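Local coordinates for NMB1025 protein (Neisseria meningitidis serogroup B, PDB 3KJJ), which is of unknown function but belongs to the YjgF (RutC) family, whose members typically assemble as trimers with clefts between subunits, at the interface of chains A and B. Coordinates in Å, arbitrary orientation; residue numbers count along the deposited sequence, not the author numbering. Chains: chain A/B, NMB1025 protein.

Contact 1: the interface of chains A and B. Residues chain A 31-32, 117; chain B 69-70, 99, 119.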
ATOM      1  N   PHE A  31       1.666  -0.968  11.210  1.00 15.80           N
ATOM      2  CA  PHE A  31       1.752  -1.568   9.885  1.00 17.10           C
ATOM      3  C   PHE A  31       1.947  -3.056  10.069  1.00 16.48           C
ATOM      4  O   PHE A  31       2.907  -3.483  10.715  1.00 16.80           O
ATOM      5  CB  PHE A  31       2.906  -0.956   9.072  1.00 16.22           C
ATOM      6  CG  PHE A  31       2.693   0.490   8.712  1.00 16.05           C
ATOM      7  CD1 PHE A  31       2.136   0.841   7.486  1.00 12.56           C
ATOM      8  CD2 PHE A  31       3.035   1.501   9.603  1.00 15.19           C
ATOM      9  CE1 PHE A  31       1.921   2.164   7.142  1.00 18.06           C
ATOM     10  CE2 PHE A  31       2.825   2.844   9.263  1.00 17.88           C
ATOM     11  CZ  PHE A  31       2.267   3.171   8.031  1.00 22.06           C
ATOM     12  N   LEU A  32       1.020  -3.845   9.530  1.00 16.29           N
ATOM     13  CA  LEU A  32       1.115  -5.301   9.613  1.00 14.96           C
ATOM     14  C   LEU A  32       1.688  -5.858   8.320  1.00 16.52           C
ATOM     15  O   LEU A  32       1.426  -5.314   7.235  1.00 15.81           O
ATOM     16  CB  LEU A  32      -0.256  -5.940   9.858  1.00 13.92           C
ATOM     17  CG  LEU A  32      -1.054  -5.661  11.130  1.00 19.44           C
ATOM     18  CD1 LEU A  32      -2.246  -6.611  11.197  1.00 19.10           C
ATOM     19  CD2 LEU A  32      -0.203  -5.810  12.352  1.00 13.00           C
ATOM     20  N   LYS A 117      -3.261  -7.162   3.899  1.00 17.37           N
ATOM     21  CA  LYS A 117      -2.274  -6.231   4.423  1.00 20.17           C
ATOM     22  C   LYS A 117      -2.992  -5.050   5.078  1.00 20.26           C
ATOM     23  O   LYS A 117      -3.788  -4.360   4.439  1.00 21.09           O
ATOM     24  CB  LYS A 117      -1.362  -5.764   3.277  1.00 23.32           C
ATOM     25  CG  LYS A 117      -0.332  -4.693   3.620  1.00 30.20           C
ATOM     26  CD  LYS A 117      -0.777  -3.305   3.150  1.00 37.19           C
ATOM     27  CE  LYS A 117       0.343  -2.551   2.452  1.00 41.73           C
ATOM     28  NZ  LYS A 117       0.419  -2.934   1.008  1.00 42.12           N
TER
ATOM     29  N   LEU B  69       9.174   1.158   7.713  1.00 13.41           N
ATOM     30  CA  LEU B  69       7.988   0.651   8.361  1.00 13.01           C
ATOM     31  C   LEU B  69       7.397  -0.529   7.600  1.00 14.33           C
ATOM     32  O   LEU B  69       7.056  -1.552   8.196  1.00 14.52           O
ATOM     33  CB  LEU B  69       6.958   1.758   8.509  1.00 14.18           C
ATOM     34  CG  LEU B  69       7.338   2.892   9.476  1.00 21.28           C
ATOM     35  CD1 LEU B  69       6.223   3.919   9.538  1.00 19.17           C
ATOM     36  CD2 LEU B  69       7.671   2.356  10.879  1.00 18.03           C
ATOM     37  N   ASP B  70       7.307  -0.384   6.282  1.00 12.55           N
ATOM     38  CA  ASP B  70       6.545  -1.305   5.462  1.00 17.67           C
ATOM     39  C   ASP B  70       7.174  -1.375   4.074  1.00 17.93           C
ATOM     40  O   ASP B  70       7.670  -0.373   3.548  1.00 16.91           O
ATOM     41  CB  ASP B  70       5.081  -0.831   5.407  1.00 19.16           C
ATOM     42  CG  ASP B  70       4.167  -1.759   4.609  1.00 28.12           C
ATOM     43  OD1 ASP B  70       3.773  -2.821   5.138  1.00 30.17           O
ATOM     44  OD2 ASP B  70       3.808  -1.397   3.463  1.00 28.95           O
ATOM     45  N   ALA B  99       7.417  -4.520   8.219  1.00 12.82           N
ATOM     46  CA  ALA B  99       6.207  -5.193   7.717  1.00 13.81           C
ATOM     47  C   ALA B  99       6.421  -5.389   6.222  1.00 15.11           C
ATOM     48  O   ALA B  99       6.930  -4.492   5.541  1.00 13.82           O
ATOM     49  CB  ALA B  99       4.969  -4.363   7.968  1.00 13.78           C
ATOM     50  N   THR B 119       7.435   2.492   2.830  1.00 12.16           N
ATOM     51  CA  THR B 119       7.008   3.503   3.789  1.00 14.66           C
ATOM     52  C   THR B 119       8.020   3.487   4.935  1.00 14.35           C
ATOM     53  O   THR B 119       8.377   2.417   5.454  1.00 13.68           O
ATOM     54  CB  THR B 119       5.602   3.204   4.365  1.00 16.10           C
ATOM     55  OG1 THR B 119       4.709   2.830   3.305  1.00 16.96           O
ATOM     56  CG2 THR B 119       5.019   4.441   5.100  1.00 11.76           C
TER
HETATM   57  O   HOH W   1       0.915  -2.895   6.226  1.00 27.55           O
HETATM   58  O   HOH W   2       2.567  -5.109   4.312  1.00 41.45           O
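Apolar packing centres on A:Phe31, whose ring lies with one face toward chain B beneath B:Leu69, B:Asp70 and B:Thr119. Leucine methyl CD1 lies on that side of the ring, just outside the rim and 3.6 Å from CE2 of A:Phe31, and the leucine CB stands above the CD2 edge. B:Asp70 comes to the same side with its methylene, its CB just outside the rim and 4.0 Å from CD1 of A:Phe31. At the far tip, methyl CG2 of B:Thr119 lies 4.2 Å from CZ of the ring. A:Phe31 and B:Asp70 side chains cross at about a right angle, the ring and carboxylate planes turned 31° apart. Alongside the backbone of A:Phe31 and A:Leu32, methyl CB of B:Ala99 rests 3.5 Å from the carbonyl O of A:Phe31.

Polar contact runs through water rather than directly. The aspartate CG is anti to its backbone N (chi1 -178°), which carries the carboxylate past the phenylalanine toward strand 29-32. Two waters join its OD1 to the carbonyl O of A:Leu32: water 1 stands 2.7 Å from A:Leu32 O, and water 2 stands 2.7 Å from B:Asp70 OD1.

Charge adds a looser term. The bent chain of A:Lys117 comes nearest with CE, 3.8 Å from B:Asp70 OD2, while NZ stays 4.5 Å from the same oxygen, too far for a salt bridge, though the opposite charges may still attract.

Strand 29-32 and the lysine of strand 114-121 thus seat against the strands of the neighbouring subunit, forming part of the packing between adjacent subunits of the trimer.

Contact 2: the interface of chains A and B. Residues chain A 11, 13; chain B 66-69, 95-97, 121.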
ATOM      1  N   ILE A  11      10.379   3.345  16.794  1.00 22.41           N
ATOM      2  CA  ILE A  11       9.737   2.192  16.186  1.00 19.81           C
ATOM      3  C   ILE A  11       9.780   0.969  17.096  1.00 18.32           C
ATOM      4  O   ILE A  11      10.814   0.644  17.673  1.00 22.41           O
ATOM      5  CB  ILE A  11      10.348   1.845  14.802  1.00 21.09           C
ATOM      6  CG1 ILE A  11      10.407   3.086  13.903  1.00 17.17           C
ATOM      7  CG2 ILE A  11       9.498   0.793  14.099  1.00 15.13           C
ATOM      8  CD1 ILE A  11      11.418   2.990  12.774  1.00 26.41           C
ATOM      9  N   TYR A  13       8.963  -3.188  16.926  1.00 16.65           N
ATOM     10  CA  TYR A  13       8.796  -4.294  15.989  1.00 17.35           C
ATOM     11  C   TYR A  13       8.191  -5.480  16.727  1.00 18.24           C
ATOM     12  O   TYR A  13       8.605  -5.793  17.843  1.00 21.80           O
ATOM     13  CB  TYR A  13      10.157  -4.670  15.378  1.00 19.41           C
ATOM     14  CG  TYR A  13      10.860  -3.520  14.666  1.00 18.63           C
ATOM     15  CD1 TYR A  13      10.734  -3.349  13.287  1.00 19.69           C
ATOM     16  CD2 TYR A  13      11.654  -2.610  15.375  1.00 17.35           C
ATOM     17  CE1 TYR A  13      11.377  -2.297  12.626  1.00 12.51           C
ATOM     18  CE2 TYR A  13      12.297  -1.557  14.730  1.00 13.25           C
ATOM     19  CZ  TYR A  13      12.156  -1.403  13.363  1.00 10.42           C
ATOM     20  OH  TYR A  13      12.799  -0.379  12.718  1.00  9.91           O
TER
ATOM     21  N   ALA B  66      16.972   0.839   8.399  1.00 16.30           N
ATOM     22  CA  ALA B  66      16.659   0.449   9.776  1.00 16.83           C
ATOM     23  C   ALA B  66      15.473   1.247  10.315  1.00 15.23           C
ATOM     24  O   ALA B  66      15.093   1.103  11.467  1.00 13.69           O
ATOM     25  CB  ALA B  66      17.885   0.645  10.665  1.00 20.29           C
ATOM     26  N   HIS B  67      14.896   2.097   9.470  1.00 16.30           N
ATOM     27  CA  HIS B  67      13.724   2.885   9.838  1.00 15.92           C
ATOM     28  C   HIS B  67      12.610   2.770   8.813  1.00 17.14           C
ATOM     29  O   HIS B  67      11.768   3.659   8.710  1.00 13.24           O
ATOM     30  CB  HIS B  67      14.107   4.349  10.080  1.00 14.12           C
ATOM     31  CG  HIS B  67      14.963   4.543  11.292  1.00 14.03           C
ATOM     32  ND1 HIS B  67      16.324   4.324  11.280  1.00 17.14           N
ATOM     33  CD2 HIS B  67      14.650   4.906  12.558  1.00 19.96           C
ATOM     34  CE1 HIS B  67      16.813   4.548  12.486  1.00 24.98           C
ATOM     35  NE2 HIS B  67      15.819   4.903  13.281  1.00 20.35           N
ATOM     36  N   VAL B  68      12.616   1.663   8.068  1.00 16.87           N
ATOM     37  CA  VAL B  68      11.519   1.289   7.174  1.00 14.21           C
ATOM     38  C   VAL B  68      10.371   0.650   7.951  1.00 14.67           C
ATOM     39  O   VAL B  68      10.560  -0.286   8.733  1.00 15.95           O
ATOM     40  CB  VAL B  68      11.994   0.297   6.088  1.00 11.58           C
ATOM     41  CG1 VAL B  68      10.802  -0.269   5.303  1.00 12.00           C
ATOM     42  CG2 VAL B  68      12.964   0.974   5.167  1.00 12.55           C
ATOM     43  N   LEU B  69       9.174   1.158   7.713  1.00 13.41           N
ATOM     44  CA  LEU B  69       7.988   0.651   8.361  1.00 13.01           C
ATOM     45  C   LEU B  69       7.397  -0.529   7.600  1.00 14.33           C
ATOM     46  O   LEU B  69       7.056  -1.552   8.196  1.00 14.52           O
ATOM     47  CB  LEU B  69       6.958   1.758   8.509  1.00 14.18           C
ATOM     48  CG  LEU B  69       7.338   2.892   9.476  1.00 21.28           C
ATOM     49  CD1 LEU B  69       6.223   3.919   9.538  1.00 19.17           C
ATOM     50  CD2 LEU B  69       7.671   2.356  10.879  1.00 18.03           C
ATOM     51  N   GLY B  95      16.859  -7.345  13.346  1.00 21.00           N
ATOM     52  CA  GLY B  95      16.128  -6.899  14.555  1.00 19.17           C
ATOM     53  C   GLY B  95      15.175  -5.740  14.276  1.00 16.92           C
ATOM     54  O   GLY B  95      14.369  -5.336  15.130  1.00 19.51           O
ATOM     55  N   ARG B  96      15.294  -5.183  13.081  1.00 13.77           N
ATOM     56  CA  ARG B  96      14.524  -4.008  12.670  1.00 11.47           C
ATOM     57  C   ARG B  96      13.957  -4.223  11.274  1.00 13.65           C
ATOM     58  O   ARG B  96      13.966  -3.325  10.441  1.00 14.34           O
ATOM     59  CB  ARG B  96      15.409  -2.758  12.711  1.00 12.78           C
ATOM     60  CG  ARG B  96      16.114  -2.559  14.041  1.00 12.66           C
ATOM     61  CD  ARG B  96      16.762  -1.195  14.114  1.00 16.05           C
ATOM     62  NE  ARG B  96      15.816  -0.119  13.824  1.00 15.73           N
ATOM     63  CZ  ARG B  96      15.278   0.681  14.737  1.00 20.48           C
ATOM     64  NH1 ARG B  96      15.584   0.525  16.022  1.00 19.57           N
ATOM     65  NH2 ARG B  96      14.439   1.646  14.359  1.00 17.96           N
ATOM     66  N   THR B  97      13.460  -5.429  11.029  1.00 16.08           N
ATOM     67  CA  THR B  97      12.930  -5.789   9.721  1.00 15.39           C
ATOM     68  C   THR B  97      11.483  -5.270   9.592  1.00 14.52           C
ATOM     69  O   THR B  97      10.721  -5.285  10.566  1.00 16.46           O
ATOM     70  CB  THR B  97      13.010  -7.306   9.496  1.00 12.63           C
ATOM     71  OG1 THR B  97      12.227  -7.974  10.488  1.00 17.27           O
ATOM     72  CG2 THR B  97      14.459  -7.791   9.610  1.00 15.05           C
ATOM     73  N   VAL B 121      10.093   6.050   8.308  1.00 16.59           N
ATOM     74  CA  VAL B 121       9.994   7.160   9.246  0.50 19.23           C
ATOM     75  C   VAL B 121      11.280   7.990   9.252  1.00 20.82           C
ATOM     76  O   VAL B 121      12.376   7.460   9.091  1.00 19.37           O
ATOM     77  CB  VAL B 121       9.565   6.689  10.671  0.50 19.48           C
ATOM     78  CG1 VAL B 121      10.692   5.976  11.395  0.50 16.21           C
ATOM     79  CG2 VAL B 121       9.039   7.859  11.497  0.50 16.71           C
TER
HETATM   80  O   HOH W   3      12.862  -0.641  10.262  1.00 14.60           O
HETATM   81  O   HOH W   4      13.352   3.564  16.025  1.00 26.43           O
HETATM   82  O   HOH W   5      13.764   1.115  17.804  1.00 28.09           O
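Strand 11-14 of chain A lies against the 3-10 helix 65-67, the start of strand 68-75, the 95-97 loop and the end of strand 114-121 of chain B. A:Tyr13 and B:Arg96 meet at the centre. CA of B:Arg96 covers one face of the tyrosine ring, 3.6 Å from its centroid, while CG2 of A:Ile11 covers the other, so the ring is clamped between a neighbour of its own strand and the partner loop. The arginine bends at chi3 (54°), so that its guanidinium stands beside the ring's edge at CE2 and the hydroxyl, with NH2 in the ring plane; turned 75° from the ring, it has CE2 of A:Tyr13 over its central CZ, 3.7 Å away.

That bend also turns the guanidinium side-on to the carbonyl O of B:Ala66, which takes hydrogen bonds from NE at 2.8 Å and from NH2 at 3.0 Å, both near the guanidinium plane. The phenol OH of A:Tyr13 reaches the same B:Ala66 O at 3.0 Å, close enough for a hydrogen bond, but its one proton may instead go to water 3, which lies 2.5 Å away and also meets the carbonyls of B:Val68 and B:Arg96. NH2 of B:Arg96 holds water 4 at 2.8 Å, and this water meets the backbone N of A:Ile11; NH1 uses water 5 to reach that residue's carbonyl.

Apolar contact comes from A:Ile11, whose CD1 meets CG1 of B:Val121 tip to tip, snugly, at 3.4 Å. CD1 also touches B:His67, and CG2 packs on CD2 of B:Leu69.

The site fastens the N-terminal strand of one subunit to its neighbour, with the arginine bracing its own chain as well as the tyrosine.

The centres of the C-alpha atoms of contact 1 and contact 2 are about 9 Å apart, and B:Leu69 belongs to both: one methyl faces the chain A phenylalanine in contact 1, the other the chain A isoleucine in contact 2. Strands 68-75 and 114-121 of chain B also run through both, receiving strand 29-32 of chain A in one and strand 11-14 in the other. The two patches therefore form a continuous seam, water-bridged and apolar at both ends. As the interface is not an exact two-fold, each subunit presumably offers a different surface to each neighbour, as expected of a closed trimer.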